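Local coordinates for protein succinylglutamate desuccinylase (Chromobacterium violaceum, PDB 1YW4) that probably hydrolyses N-succinylglutamate to succinate and glutamate, the last step of the AST pathway of arginine degradation, using one zinc ion per subunit, at residues S48-C53 / N196-F201; D104-F109 / D147-I152. All blocks are in the same frame, centred on the assembly; numbering follows the deposited sequence.

Interaction 1: S48-C53 / N196-F201; sequences SVLLSC and NTFSYF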
ATOM      1  N   SER A  48      -4.460  -9.082  31.012  1.00 20.95           N
ATOM      2  CA  SER A  48      -3.962 -10.442  30.871  1.00 17.52           C
ATOM      3  C   SER A  48      -2.827 -10.499  29.866  1.00 17.45           C
ATOM      4  O   SER A  48      -2.973 -10.078  28.719  1.00 17.02           O
ATOM      5  CB  SER A  48      -5.097 -11.364  30.442  1.00 17.47           C
ATOM      6  OG  SER A  48      -6.081 -11.440  31.467  1.00 18.25           O
ATOM      7  N   VAL A  49      -1.693 -11.032  30.301  1.00 14.36           N
ATOM      8  CA  VAL A  49      -0.527 -11.108  29.442  1.00 13.99           C
ATOM      9  C   VAL A  49      -0.054 -12.528  29.191  1.00 11.41           C
ATOM     10  O   VAL A  49       0.122 -13.300  30.122  1.00 11.26           O
ATOM     11  CB  VAL A  49       0.626 -10.267  30.041  1.00 14.23           C
ATOM     12  CG1 VAL A  49       1.888 -10.422  29.212  1.00 13.24           C
ATOM     13  CG2 VAL A  49       0.210  -8.795  30.084  1.00 13.73           C
ATOM     14  N   LEU A  50       0.123 -12.871  27.915  1.00 12.08           N
ATOM     15  CA  LEU A  50       0.613 -14.189  27.525  1.00 10.67           C
ATOM     16  C   LEU A  50       1.992 -14.006  26.904  1.00 10.64           C
ATOM     17  O   LEU A  50       2.133 -13.310  25.901  1.00 12.45           O
ATOM     18  CB  LEU A  50      -0.319 -14.837  26.494  1.00 13.26           C
ATOM     19  CG  LEU A  50       0.203 -16.131  25.849  1.00 14.49           C
ATOM     20  CD1 LEU A  50       0.520 -17.140  26.937  1.00 15.27           C
ATOM     21  CD2 LEU A  50      -0.830 -16.702  24.875  1.00 13.95           C
ATOM     22  N   LEU A  51       3.010 -14.596  27.517  1.00  9.96           N
ATOM     23  CA  LEU A  51       4.357 -14.522  26.973  1.00  8.81           C
ATOM     24  C   LEU A  51       4.768 -15.944  26.601  1.00 10.81           C
ATOM     25  O   LEU A  51       4.831 -16.833  27.453  1.00 11.81           O
ATOM     26  CB  LEU A  51       5.350 -13.976  27.999  1.00  9.93           C
ATOM     27  CG  LEU A  51       5.088 -12.598  28.637  1.00  9.42           C
ATOM     28  CD1 LEU A  51       6.241 -12.273  29.592  1.00  9.71           C
ATOM     29  CD2 LEU A  51       4.965 -11.525  27.567  1.00  6.82           C
ATOM     30  N   SER A  52       5.029 -16.164  25.325  1.00 10.22           N
ATOM     31  CA  SER A  52       5.458 -17.479  24.903  1.00 10.37           C
ATOM     32  C   SER A  52       6.868 -17.334  24.340  1.00  9.78           C
ATOM     33  O   SER A  52       7.191 -16.339  23.686  1.00 10.14           O
ATOM     34  CB  SER A  52       4.489 -18.056  23.865  1.00  8.48           C
ATOM     35  OG  SER A  52       4.339 -17.201  22.748  1.00  8.44           O
ATOM     36  N   CYS A  53       7.720 -18.306  24.643  1.00  9.93           N
ATOM     37  CA  CYS A  53       9.096 -18.289  24.165  1.00 10.98           C
ATOM     38  C   CYS A  53       9.517 -19.719  23.906  1.00 11.40           C
ATOM     39  O   CYS A  53       8.858 -20.649  24.362  1.00 10.53           O
ATOM     40  CB  CYS A  53      10.022 -17.656  25.208  1.00 12.12           C
ATOM     41  SG  CYS A  53       9.992 -18.438  26.831  1.00 16.30           S
ATOM     42  N   ASN A 196      -0.272 -19.879  10.151  1.00 17.82           N
ATOM     43  CA  ASN A 196      -0.367 -20.931  11.152  1.00 16.43           C
ATOM     44  C   ASN A 196       0.580 -20.678  12.302  1.00 15.52           C
ATOM     45  O   ASN A 196       1.203 -21.599  12.828  1.00 14.99           O
ATOM     46  CB  ASN A 196      -0.086 -22.279  10.495  1.00 18.76           C
ATOM     47  CG  ASN A 196      -1.064 -22.572   9.390  1.00 19.52           C
ATOM     48  OD1 ASN A 196      -2.261 -22.378   9.570  1.00 22.05           O
ATOM     49  ND2 ASN A 196      -0.571 -23.036   8.246  1.00 21.20           N
ATOM     50  N   THR A 197       0.665 -19.407  12.690  1.00 15.29           N
ATOM     51  CA  THR A 197       1.529 -18.976  13.783  1.00 14.30           C
ATOM     52  C   THR A 197       0.755 -18.821  15.085  1.00 12.17           C
ATOM     53  O   THR A 197      -0.465 -18.674  15.090  1.00 12.97           O
ATOM     54  CB  THR A 197       2.182 -17.636  13.467  1.00 15.47           C
ATOM     55  OG1 THR A 197       1.159 -16.668  13.219  1.00 14.41           O
ATOM     56  CG2 THR A 197       3.074 -17.751  12.246  1.00 16.45           C
ATOM     57  N   PHE A 198       1.474 -18.852  16.195  1.00 11.48           N
ATOM     58  CA  PHE A 198       0.833 -18.733  17.484  1.00 10.72           C
ATOM     59  C   PHE A 198       0.185 -17.355  17.636  1.00 10.91           C
ATOM     60  O   PHE A 198      -0.932 -17.246  18.141  1.00 12.01           O
ATOM     61  CB  PHE A 198       1.862 -18.981  18.594  1.00  8.87           C
ATOM     62  CG  PHE A 198       1.252 -19.316  19.931  1.00 10.38           C
ATOM     63  CD1 PHE A 198      -0.081 -19.719  20.028  1.00 11.50           C
ATOM     64  CD2 PHE A 198       2.013 -19.231  21.099  1.00 11.01           C
ATOM     65  CE1 PHE A 198      -0.652 -20.035  21.266  1.00  9.02           C
ATOM     66  CE2 PHE A 198       1.453 -19.545  22.339  1.00 14.54           C
ATOM     67  CZ  PHE A 198       0.113 -19.945  22.422  1.00 10.40           C
ATOM     68  N   SER A 199       0.870 -16.304  17.185  1.00 11.33           N
ATOM     69  CA  SER A 199       0.316 -14.956  17.310  1.00 11.15           C
ATOM     70  C   SER A 199      -0.949 -14.764  16.461  1.00 12.00           C
ATOM     71  O   SER A 199      -1.820 -13.963  16.804  1.00 10.47           O
ATOM     72  CB  SER A 199       1.362 -13.888  16.954  1.00 10.16           C
ATOM     73  OG  SER A 199       1.709 -13.925  15.587  1.00 14.14           O
ATOM     74  N   TYR A 200      -1.053 -15.481  15.347  1.00 13.00           N
ATOM     75  CA  TYR A 200      -2.251 -15.367  14.528  1.00 16.00           C
ATOM     76  C   TYR A 200      -3.394 -16.046  15.290  1.00 15.07           C
ATOM     77  O   TYR A 200      -4.485 -15.488  15.414  1.00 15.19           O
ATOM     78  CB  TYR A 200      -2.067 -16.060  13.176  1.00 17.66           C
ATOM     79  CG  TYR A 200      -3.332 -16.037  12.353  1.00 19.56           C
ATOM     80  CD1 TYR A 200      -3.830 -14.838  11.856  1.00 21.43           C
ATOM     81  CD2 TYR A 200      -4.067 -17.201  12.131  1.00 21.88           C
ATOM     82  CE1 TYR A 200      -5.029 -14.793  11.166  1.00 22.81           C
ATOM     83  CE2 TYR A 200      -5.266 -17.172  11.442  1.00 22.40           C
ATOM     84  CZ  TYR A 200      -5.741 -15.962  10.963  1.00 24.46           C
ATOM     85  OH  TYR A 200      -6.930 -15.909  10.283  1.00 24.74           O
ATOM     86  N   PHE A 201      -3.129 -17.248  15.802  1.00 16.12           N
ATOM     87  CA  PHE A 201      -4.137 -18.002  16.550  1.00 15.41           C
ATOM     88  C   PHE A 201      -4.749 -17.190  17.683  1.00 14.49           C
ATOM     89  O   PHE A 201      -5.974 -17.099  17.795  1.00 15.44           O
ATOM     90  CB  PHE A 201      -3.546 -19.294  17.136  1.00 14.89           C
ATOM     91  CG  PHE A 201      -4.490 -20.012  18.070  1.00 17.73           C
ATOM     92  CD1 PHE A 201      -5.596 -20.707  17.570  1.00 16.26           C
ATOM     93  CD2 PHE A 201      -4.329 -19.917  19.452  1.00 14.65           C
ATOM     94  CE1 PHE A 201      -6.529 -21.289  18.432  1.00 18.35           C
ATOM     95  CE2 PHE A 201      -5.258 -20.496  20.324  1.00 16.30           C
ATOM     96  CZ  PHE A 201      -6.360 -21.181  19.813  1.00 17.37           C
TER

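Interaction 2: D104-F109 / D147-I152; sequences DMNRLF and DLHTAI. With ZN (zinc ion), chain C.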
ATOM      1  N   ASP A 104       8.217 -27.676  12.317  1.00 17.42           N
ATOM      2  CA  ASP A 104       8.245 -26.317  12.860  1.00 17.43           C
ATOM      3  C   ASP A 104       6.925 -26.050  13.593  1.00 17.56           C
ATOM      4  O   ASP A 104       5.866 -25.957  12.966  1.00 16.04           O
ATOM      5  CB  ASP A 104       8.417 -25.307  11.712  1.00 17.98           C
ATOM      6  CG  ASP A 104       8.617 -23.874  12.199  1.00 19.62           C
ATOM      7  OD1 ASP A 104       8.030 -23.494  13.233  1.00 18.70           O
ATOM      8  OD2 ASP A 104       9.348 -23.117  11.525  1.00 20.09           O
HETATM    9  N   MSE A 105       6.988 -25.923  14.914  1.00 16.34           N
HETATM   10  CA  MSE A 105       5.779 -25.685  15.686  1.00 17.87           C
HETATM   11  C   MSE A 105       5.075 -24.405  15.282  1.00 16.95           C
HETATM   12  O   MSE A 105       3.846 -24.335  15.330  1.00 16.88           O
HETATM   13  CB  MSE A 105       6.082 -25.660  17.185  1.00 18.23           C
HETATM   14  CG  MSE A 105       4.833 -25.549  18.064  1.00 22.24           C
HETATM   15 SE   MSE A 105       5.226 -25.888  19.930  1.00 26.23          SE
HETATM   16  CE  MSE A 105       5.441 -27.802  19.809  1.00 23.84           C
ATOM     17  N   ASN A 106       5.820 -23.386  14.868  1.00 16.81           N
ATOM     18  CA  ASN A 106       5.126 -22.170  14.485  1.00 17.43           C
ATOM     19  C   ASN A 106       4.496 -22.269  13.109  1.00 18.40           C
ATOM     20  O   ASN A 106       4.199 -21.265  12.463  1.00 18.48           O
ATOM     21  CB  ASN A 106       6.012 -20.934  14.586  1.00 17.36           C
ATOM     22  CG  ASN A 106       5.237 -19.739  15.122  1.00 16.81           C
ATOM     23  OD1 ASN A 106       4.228 -19.921  15.807  1.00 10.66           O
ATOM     24  ND2 ASN A 106       5.697 -18.529  14.828  1.00 11.51           N
ATOM     25  N   ARG A 107       4.306 -23.504  12.670  1.00 19.24           N
ATOM     26  CA  ARG A 107       3.634 -23.780  11.412  1.00 20.28           C
ATOM     27  C   ARG A 107       2.507 -24.754  11.769  1.00 18.52           C
ATOM     28  O   ARG A 107       1.787 -25.229  10.891  1.00 19.71           O
ATOM     29  CB  ARG A 107       4.584 -24.438  10.410  1.00 22.93           C
ATOM     30  CG  ARG A 107       5.630 -23.518   9.815  1.00 26.96           C
ATOM     31  CD  ARG A 107       6.422 -24.252   8.751  1.00 31.68           C
ATOM     32  NE  ARG A 107       5.535 -24.807   7.726  1.00 36.39           N
ATOM     33  CZ  ARG A 107       5.890 -25.745   6.853  1.00 38.95           C
ATOM     34  NH1 ARG A 107       5.016 -26.189   5.958  1.00 38.37           N
ATOM     35  NH2 ARG A 107       7.121 -26.246   6.883  1.00 38.68           N
ATOM     36  N   LEU A 108       2.359 -25.050  13.060  1.00 15.12           N
ATOM     37  CA  LEU A 108       1.325 -25.986  13.509  1.00 15.78           C
ATOM     38  C   LEU A 108       0.152 -25.383  14.284  1.00 14.97           C
ATOM     39  O   LEU A 108      -0.732 -26.115  14.750  1.00 14.16           O
ATOM     40  CB  LEU A 108       1.957 -27.099  14.341  1.00 16.95           C
ATOM     41  CG  LEU A 108       2.861 -28.065  13.567  1.00 19.77           C
ATOM     42  CD1 LEU A 108       3.530 -29.014  14.544  1.00 19.05           C
ATOM     43  CD2 LEU A 108       2.031 -28.847  12.536  1.00 19.47           C
ATOM     44  N   PHE A 109       0.146 -24.063  14.436  1.00 12.11           N
ATOM     45  CA  PHE A 109      -0.946 -23.396  15.126  1.00 14.42           C
ATOM     46  C   PHE A 109      -2.072 -23.069  14.140  1.00 16.44           C
ATOM     47  O   PHE A 109      -1.989 -23.405  12.955  1.00 15.25           O
ATOM     48  CB  PHE A 109      -0.455 -22.116  15.818  1.00 12.77           C
ATOM     49  CG  PHE A 109       0.452 -22.372  16.994  1.00 12.89           C
ATOM     50  CD1 PHE A 109       1.838 -22.268  16.860  1.00 12.71           C
ATOM     51  CD2 PHE A 109      -0.085 -22.732  18.236  1.00 11.64           C
ATOM     52  CE1 PHE A 109       2.687 -22.521  17.945  1.00 11.64           C
ATOM     53  CE2 PHE A 109       0.749 -22.991  19.331  1.00 13.79           C
ATOM     54  CZ  PHE A 109       2.140 -22.886  19.187  1.00 11.09           C
ATOM     55  N   ASP A 147       4.786 -13.267  21.382  1.00 10.33           N
ATOM     56  CA  ASP A 147       5.466 -14.511  21.098  1.00 11.53           C
ATOM     57  C   ASP A 147       6.883 -14.046  20.755  1.00 10.33           C
ATOM     58  O   ASP A 147       7.113 -13.406  19.730  1.00 12.96           O
ATOM     59  CB  ASP A 147       4.788 -15.223  19.927  1.00 10.71           C
ATOM     60  CG  ASP A 147       5.400 -16.571  19.647  1.00 13.34           C
ATOM     61  OD1 ASP A 147       5.911 -17.186  20.616  1.00 11.59           O
ATOM     62  OD2 ASP A 147       5.368 -17.007  18.474  1.00 10.59           O
ATOM     63  N   LEU A 148       7.814 -14.357  21.652  1.00 10.56           N
ATOM     64  CA  LEU A 148       9.214 -13.947  21.551  1.00 10.57           C
ATOM     65  C   LEU A 148      10.130 -14.884  20.762  1.00  9.89           C
ATOM     66  O   LEU A 148      10.237 -16.060  21.078  1.00  9.68           O
ATOM     67  CB  LEU A 148       9.767 -13.762  22.966  1.00  9.97           C
ATOM     68  CG  LEU A 148       8.803 -13.080  23.945  1.00 10.69           C
ATOM     69  CD1 LEU A 148       9.478 -12.851  25.307  1.00 11.82           C
ATOM     70  CD2 LEU A 148       8.365 -11.747  23.348  1.00 13.68           C
ATOM     71  N   HIS A 149      10.815 -14.330  19.762  1.00  9.00           N
ATOM     72  CA  HIS A 149      11.707 -15.093  18.902  1.00 11.76           C
ATOM     73  C   HIS A 149      13.045 -14.389  18.669  1.00 11.81           C
ATOM     74  O   HIS A 149      13.200 -13.202  18.963  1.00 11.64           O
ATOM     75  CB  HIS A 149      11.051 -15.294  17.522  1.00 10.48           C
ATOM     76  CG  HIS A 149       9.818 -16.145  17.543  1.00 11.59           C
ATOM     77  ND1 HIS A 149       9.776 -17.407  16.993  1.00 13.22           N
ATOM     78  CD2 HIS A 149       8.572 -15.903  18.018  1.00 10.69           C
ATOM     79  CE1 HIS A 149       8.562 -17.909  17.125  1.00 12.25           C
ATOM     80  NE2 HIS A 149       7.811 -17.015  17.745  1.00 14.27           N
ATOM     81  N   THR A 150      14.016 -15.145  18.167  1.00 13.98           N
ATOM     82  CA  THR A 150      15.316 -14.607  17.759  1.00 14.68           C
ATOM     83  C   THR A 150      15.581 -15.376  16.464  1.00 16.60           C
ATOM     84  O   THR A 150      14.834 -16.300  16.132  1.00 16.59           O
ATOM     85  CB  THR A 150      16.471 -14.807  18.798  1.00 14.77           C
ATOM     86  OG1 THR A 150      16.479 -16.148  19.298  1.00 13.38           O
ATOM     87  CG2 THR A 150      16.333 -13.805  19.954  1.00 14.04           C
ATOM     88  N   ALA A 151      16.614 -14.999  15.718  1.00 17.59           N
ATOM     89  CA  ALA A 151      16.875 -15.666  14.447  1.00 15.92           C
ATOM     90  C   ALA A 151      18.351 -15.729  14.082  1.00 16.17           C
ATOM     91  O   ALA A 151      19.146 -14.950  14.582  1.00 13.57           O
ATOM     92  CB  ALA A 151      16.098 -14.953  13.321  1.00 17.46           C
ATOM     93  N   ILE A 152      18.704 -16.674  13.209  1.00 18.75           N
ATOM     94  CA  ILE A 152      20.083 -16.837  12.759  1.00 19.39           C
ATOM     95  C   ILE A 152      20.415 -15.760  11.726  1.00 18.89           C
ATOM     96  O   ILE A 152      21.446 -15.102  11.825  1.00 18.99           O
ATOM     97  CB  ILE A 152      20.312 -18.223  12.104  1.00 21.65           C
ATOM     98  CG1 ILE A 152      20.222 -19.338  13.150  1.00 24.10           C
ATOM     99  CG2 ILE A 152      21.680 -18.259  11.417  1.00 24.28           C
ATOM    100  CD1 ILE A 152      18.817 -19.633  13.629  1.00 27.89           C
TER
HETATM  101 ZN    ZN C 501      11.551 -18.200  15.705  1.00 28.91          ZN
HETATM  102  O   HOH W   1       3.821 -16.326  16.516  1.00  9.78           O
HETATM  103  O   HOH W   2      12.698 -16.610  14.446  1.00 15.54           O

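Interaction 1: S48-C53 / N196-F201
Strand 48-53 and the first turn of the helix that begins at Phe-198 keep their backbones well apart, the closest CA atoms being those of Ser-52 and Phe-198 at 8.8 Å, so side chains alone bridge the gap. Phe-198 spans most of it. Its CG stands anti to the backbone N (chi1 -162°), which carries the ring out from the helix start to the strand. One side of the ring, CD2 and CE2, lies against Ser-52: OG approaches CD2 to 3.5 Å and CB approaches CE2 to 3.7 Å, both obliquely to the ring. CZ meets the CD2 methyl of Leu-50 at 4.2 Å, a looser apolar touch between side chains arriving from opposite directions. No hydrogen bond crosses here: a helix start packs by one aromatic side chain on a central strand of the catalytic domain. The hydroxyl of Ser-52 is satisfied, because it bonds to OD1 of Asp-147; serine is small enough to sit beside the ring while serving that carboxylate. Leucine suits its place as a branched apolar group in a buried layer, and phenylalanine as one long enough to reach the strand. The helix start is fixed by Thr-197 at the N-cap, whose OG1 accepts from Tyr-200 N at 3.3 Å. Around the contact, the Phe-198 ring stacks with Phe-109 and meets His-145 of strand 143-151 edge-to-face, and Met-87 of strand 83-88 touches it. Leu-50 packs on Ala-132 and Phe-136, so helix 120-137 covers this side of the strands.

Interaction 2: D104-F109 / D147-I152
Asn-106 meets His-149 and Asp-147 through its side-chain amide, which reaches from the 104-109 loop toward the strand that carries the zinc ligand. ND2 comes to 3.7 Å from CE1 of His-149, oblique to the ring, with the amide and ring planes 28° apart. Toward Asp-147 the amide makes no direct hydrogen bond; water 1 mediates instead, donating a hydrogen bond to OD2 of Asp-147 at 2.6 Å and accepting a weak one from ND2. Asparagine fits because its other end, OD1, accepts from the backbone N of Phe-198.

The imidazole of His-149 can be followed outward. CB leaves the strand, and a chi1 of -66° sets CG beside the backbone N. On one side of the ring ND1 binds the zinc ion at 2.3 Å. CE1, between the two nitrogens, is the atom nearest Asn-106. At the far side NE2 donates to OD2 of Asp-147 over 2.5 Å, nearly straight and in the ring plane. The oxygen, though, is met from 64° above its carboxylate plane. Gripped at both nitrogens, the ring has its rotation fixed. Histidine alone among the common residues offers such a pair, and the second-shell carboxylate probably makes ND1 a stronger ligand.

His-56 and Glu-59 complete the protein ligands, giving the two-histidine, one-glutamate zinc site of the AspA/AstE catalytic domain, in the zinc exopeptidase clan; water 2 also binds the ion. Strand 143-151 runs between strands 48-53 and 209-215, where Thr-212 and Glu-214, the predicted active-site residue, touch His-149, while selenomethionine Met-105 and Phe-109 rest the 104-109 loop on helix 120-137.

The two interactions, with centres about 10 Å apart, lie side by side, interaction 2 at the zinc ion and interaction 1 next to it. Strands 48-53 and 143-151 are neighbours, joined by a probable backbone hydrogen bond from Leu-148 N to Ser-52 O at 2.9 Å. Ser-52 OG also lies 2.6 Å from Asp-147 OD1, so a residue of interaction 1 braces the carboxylate that orients the zinc-binding histidine of interaction 2. The 196-201 and 104-109 segments meet as well: Phe-198 CD1 approaches Phe-109 CE2 to 3.4 Å. Interaction 1 stays farther from the metal, the side chain of Ser-52 about 10 Å from the zinc ion, whereas interaction 2 supplies a ligand directly.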